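Local coordinates for protein short chain dehydrogenase (Mycobacterium smegmatis, PDB 3UCX) that probably acts as an oxidoreductase of the short-chain dehydrogenase family, built on a Rossmann-type fold, at residues Ala141-Asn146 and Ser237-Met242. Numbering follows the deposited sequence.
Sequences AVVNVN and SAILFM
In the Rossmann-type core of this short-chain dehydrogenase, a central strand of the parallel sheet packs against a covering helix through Val143, Val145, Ile239 and Met242. The segments run nearly antiparallel, at 155°, with axes 8.8 Å apart. Val143 turns both methyls to the helix: CG1, anti to its backbone N (chi1 -172°), lies 4.1 Å from Ile239 CG2, while CG2 meets Met242 CB at 3.9 Å and also rests against the carbonyl O of Ile239. Further along the strand, Val145 CG2 touches Ile239 CD1 at 3.7 Å, the two side chains crossing at about a right angle. Ile239 thus spans both valines, its branch methyl on one and its chain end on the other. Met242 contributes its CB here; its chain bends at chi2 (-63°) and carries the sulfur away from the strand. Polar linkage comes from a water that donates to Val142 O and Met242 O, each at 2.9 Å; Met242 O also accepts from Arg184 NH1. Strand 141-145 lies between strands 91-94 and 184-190, and Val143 also packs on Val188. Helix 232-243 leans on helix 23-33 through Ile239 and Leu240, and on strand 254-257 through Ala238 and Met242, while Phe241 stacks on Phe241 of a second subunit.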
ATOM      1  N   ALA A 141       9.530 -20.285  12.630  1.00 12.58           N
ATOM      2  CA  ALA A 141       8.771 -19.109  12.311  1.00 12.34           C
ATOM      3  C   ALA A 141       9.011 -18.012  13.333  1.00 12.29           C
ATOM      4  O   ALA A 141       9.153 -18.265  14.536  1.00 13.06           O
ATOM      5  CB  ALA A 141       7.274 -19.447  12.234  1.00 12.42           C
ATOM      6  N   VAL A 142       9.021 -16.786  12.831  1.00 12.07           N
ATOM      7  CA  VAL A 142       9.106 -15.599  13.626  1.00 11.65           C
ATOM      8  C   VAL A 142       7.802 -14.839  13.437  1.00 11.67           C
ATOM      9  O   VAL A 142       7.346 -14.700  12.316  1.00 12.01           O
ATOM     10  CB  VAL A 142      10.253 -14.691  13.179  1.00 11.56           C
ATOM     11  CG1 VAL A 142      10.204 -13.355  13.957  1.00 11.27           C
ATOM     12  CG2 VAL A 142      11.605 -15.433  13.333  1.00 11.60           C
ATOM     13  N   VAL A 143       7.209 -14.390  14.537  1.00 11.85           N
ATOM     14  CA  VAL A 143       6.099 -13.428  14.494  1.00 11.89           C
ATOM     15  C   VAL A 143       6.490 -12.201  15.287  1.00 12.05           C
ATOM     16  O   VAL A 143       6.698 -12.275  16.508  1.00 12.33           O
ATOM     17  CB  VAL A 143       4.769 -13.969  15.060  1.00 12.21           C
ATOM     18  CG1 VAL A 143       3.635 -12.964  14.786  1.00 11.83           C
ATOM     19  CG2 VAL A 143       4.424 -15.320  14.458  1.00 12.24           C
ATOM     20  N   ASN A 144       6.549 -11.068  14.599  1.00 11.93           N
ATOM     21  CA  ASN A 144       6.782  -9.796  15.239  1.00 12.45           C
ATOM     22  C   ASN A 144       5.459  -9.074  15.441  1.00 12.86           C
ATOM     23  O   ASN A 144       4.742  -8.830  14.475  1.00 13.06           O
ATOM     24  CB  ASN A 144       7.745  -8.948  14.419  1.00 12.54           C
ATOM     25  CG  ASN A 144       9.143  -9.516  14.400  1.00 12.78           C
ATOM     26  OD1 ASN A 144       9.534 -10.205  15.328  1.00 13.05           O
ATOM     27  ND2 ASN A 144       9.889  -9.254  13.324  1.00 12.80           N
ATOM     28  N   VAL A 145       5.136  -8.763  16.693  1.00 13.04           N
ATOM     29  CA  VAL A 145       3.937  -8.001  17.006  1.00 13.09           C
ATOM     30  C   VAL A 145       4.239  -6.551  16.718  1.00 13.51           C
ATOM     31  O   VAL A 145       5.132  -5.934  17.335  1.00 14.30           O
ATOM     32  CB  VAL A 145       3.462  -8.209  18.443  1.00 13.75           C
ATOM     33  CG1 VAL A 145       2.191  -7.369  18.725  1.00 12.92           C
ATOM     34  CG2 VAL A 145       3.203  -9.694  18.685  1.00 13.70           C
ATOM     35  N   ASN A 146       3.525  -6.016  15.734  1.00 12.42           N
ATOM     36  CA  ASN A 146       3.691  -4.636  15.323  1.00 12.31           C
ATOM     37  C   ASN A 146       2.461  -3.824  15.811  1.00 12.62           C
ATOM     38  O   ASN A 146       2.005  -4.016  16.953  1.00 13.09           O
ATOM     39  CB  ASN A 146       3.928  -4.612  13.800  1.00 11.91           C
ATOM     40  CG  ASN A 146       4.613  -3.347  13.323  1.00 12.32           C
ATOM     41  OD1 ASN A 146       4.007  -2.266  13.380  1.00 13.08           O
ATOM     42  ND2 ASN A 146       5.871  -3.463  12.830  1.00 11.49           N
ATOM     43  N   SER A 237      -4.927 -15.314  18.730  1.00 13.85           N
ATOM     44  CA  SER A 237      -5.285 -16.282  17.687  1.00 14.28           C
ATOM     45  C   SER A 237      -4.554 -16.030  16.353  1.00 13.74           C
ATOM     46  O   SER A 237      -4.120 -16.971  15.683  1.00 14.32           O
ATOM     47  CB  SER A 237      -6.789 -16.268  17.428  1.00 14.55           C
ATOM     48  OG  SER A 237      -7.509 -16.794  18.545  1.00 14.86           O
ATOM     49  N   ALA A 238      -4.477 -14.771  15.951  1.00 13.21           N
ATOM     50  CA  ALA A 238      -3.758 -14.378  14.725  1.00 12.96           C
ATOM     51  C   ALA A 238      -2.266 -14.738  14.817  1.00 13.00           C
ATOM     52  O   ALA A 238      -1.682 -15.234  13.857  1.00 12.33           O
ATOM     53  CB  ALA A 238      -3.909 -12.884  14.480  1.00 12.51           C
ATOM     54  N   ILE A 239      -1.668 -14.483  15.975  1.00 13.08           N
ATOM     55  CA  ILE A 239      -0.247 -14.774  16.204  1.00 13.31           C
ATOM     56  C   ILE A 239      -0.010 -16.283  16.179  1.00 14.16           C
ATOM     57  O   ILE A 239       0.930 -16.772  15.552  1.00 14.05           O
ATOM     58  CB  ILE A 239       0.236 -14.169  17.535  1.00 13.20           C
ATOM     59  CG1 ILE A 239       0.221 -12.648  17.453  1.00 12.39           C
ATOM     60  CG2 ILE A 239       1.624 -14.675  17.912  1.00 13.25           C
ATOM     61  CD1 ILE A 239       0.310 -11.967  18.803  1.00 12.50           C
ATOM     62  N   LEU A 240      -0.865 -17.028  16.867  1.00 15.57           N
ATOM     63  CA  LEU A 240      -0.794 -18.499  16.835  1.00 16.54           C
ATOM     64  C   LEU A 240      -0.898 -19.063  15.423  1.00 15.48           C
ATOM     65  O   LEU A 240      -0.116 -19.959  15.054  1.00 15.45           O
ATOM     66  CB  LEU A 240      -1.853 -19.127  17.741  1.00 18.56           C
ATOM     67  CG  LEU A 240      -1.393 -19.386  19.182  1.00 21.27           C
ATOM     68  CD1 LEU A 240      -0.972 -18.097  19.889  1.00 22.84           C
ATOM     69  CD2 LEU A 240      -2.547 -20.058  19.910  1.00 24.81           C
ATOM     70  N   PHE A 241      -1.827 -18.539  14.619  1.00 14.57           N
ATOM     71  CA  PHE A 241      -1.965 -18.959  13.224  1.00 14.77           C
ATOM     72  C   PHE A 241      -0.651 -18.762  12.459  1.00 14.54           C
ATOM     73  O   PHE A 241      -0.133 -19.710  11.854  1.00 14.33           O
ATOM     74  CB  PHE A 241      -3.085 -18.188  12.520  1.00 15.34           C
ATOM     75  CG  PHE A 241      -3.063 -18.305  11.030  1.00 15.21           C
ATOM     76  CD1 PHE A 241      -3.452 -19.467  10.409  1.00 16.70           C
ATOM     77  CD2 PHE A 241      -2.627 -17.263  10.259  1.00 15.90           C
ATOM     78  CE1 PHE A 241      -3.433 -19.575   9.013  1.00 16.27           C
ATOM     79  CE2 PHE A 241      -2.589 -17.355   8.877  1.00 16.15           C
ATOM     80  CZ  PHE A 241      -2.998 -18.526   8.262  1.00 16.09           C
ATOM     81  N   MET A 242      -0.116 -17.542  12.532  1.00 14.48           N
ATOM     82  CA  MET A 242       1.140 -17.203  11.846  1.00 14.65           C
ATOM     83  C   MET A 242       2.331 -18.031  12.340  1.00 14.20           C
ATOM     84  O   MET A 242       3.246 -18.317  11.567  1.00 13.75           O
ATOM     85  CB  MET A 242       1.462 -15.721  12.021  1.00 15.36           C
ATOM     86  CG  MET A 242       0.621 -14.789  11.171  1.00 16.15           C
ATOM     87  SD  MET A 242       0.915 -15.078   9.407  1.00 18.37           S
ATOM     88  CE  MET A 242       0.378 -13.516   8.700  1.00 16.97           C
TER
HETATM   89  O   HOH W   1       5.324 -16.351  11.091  1.00 12.81           O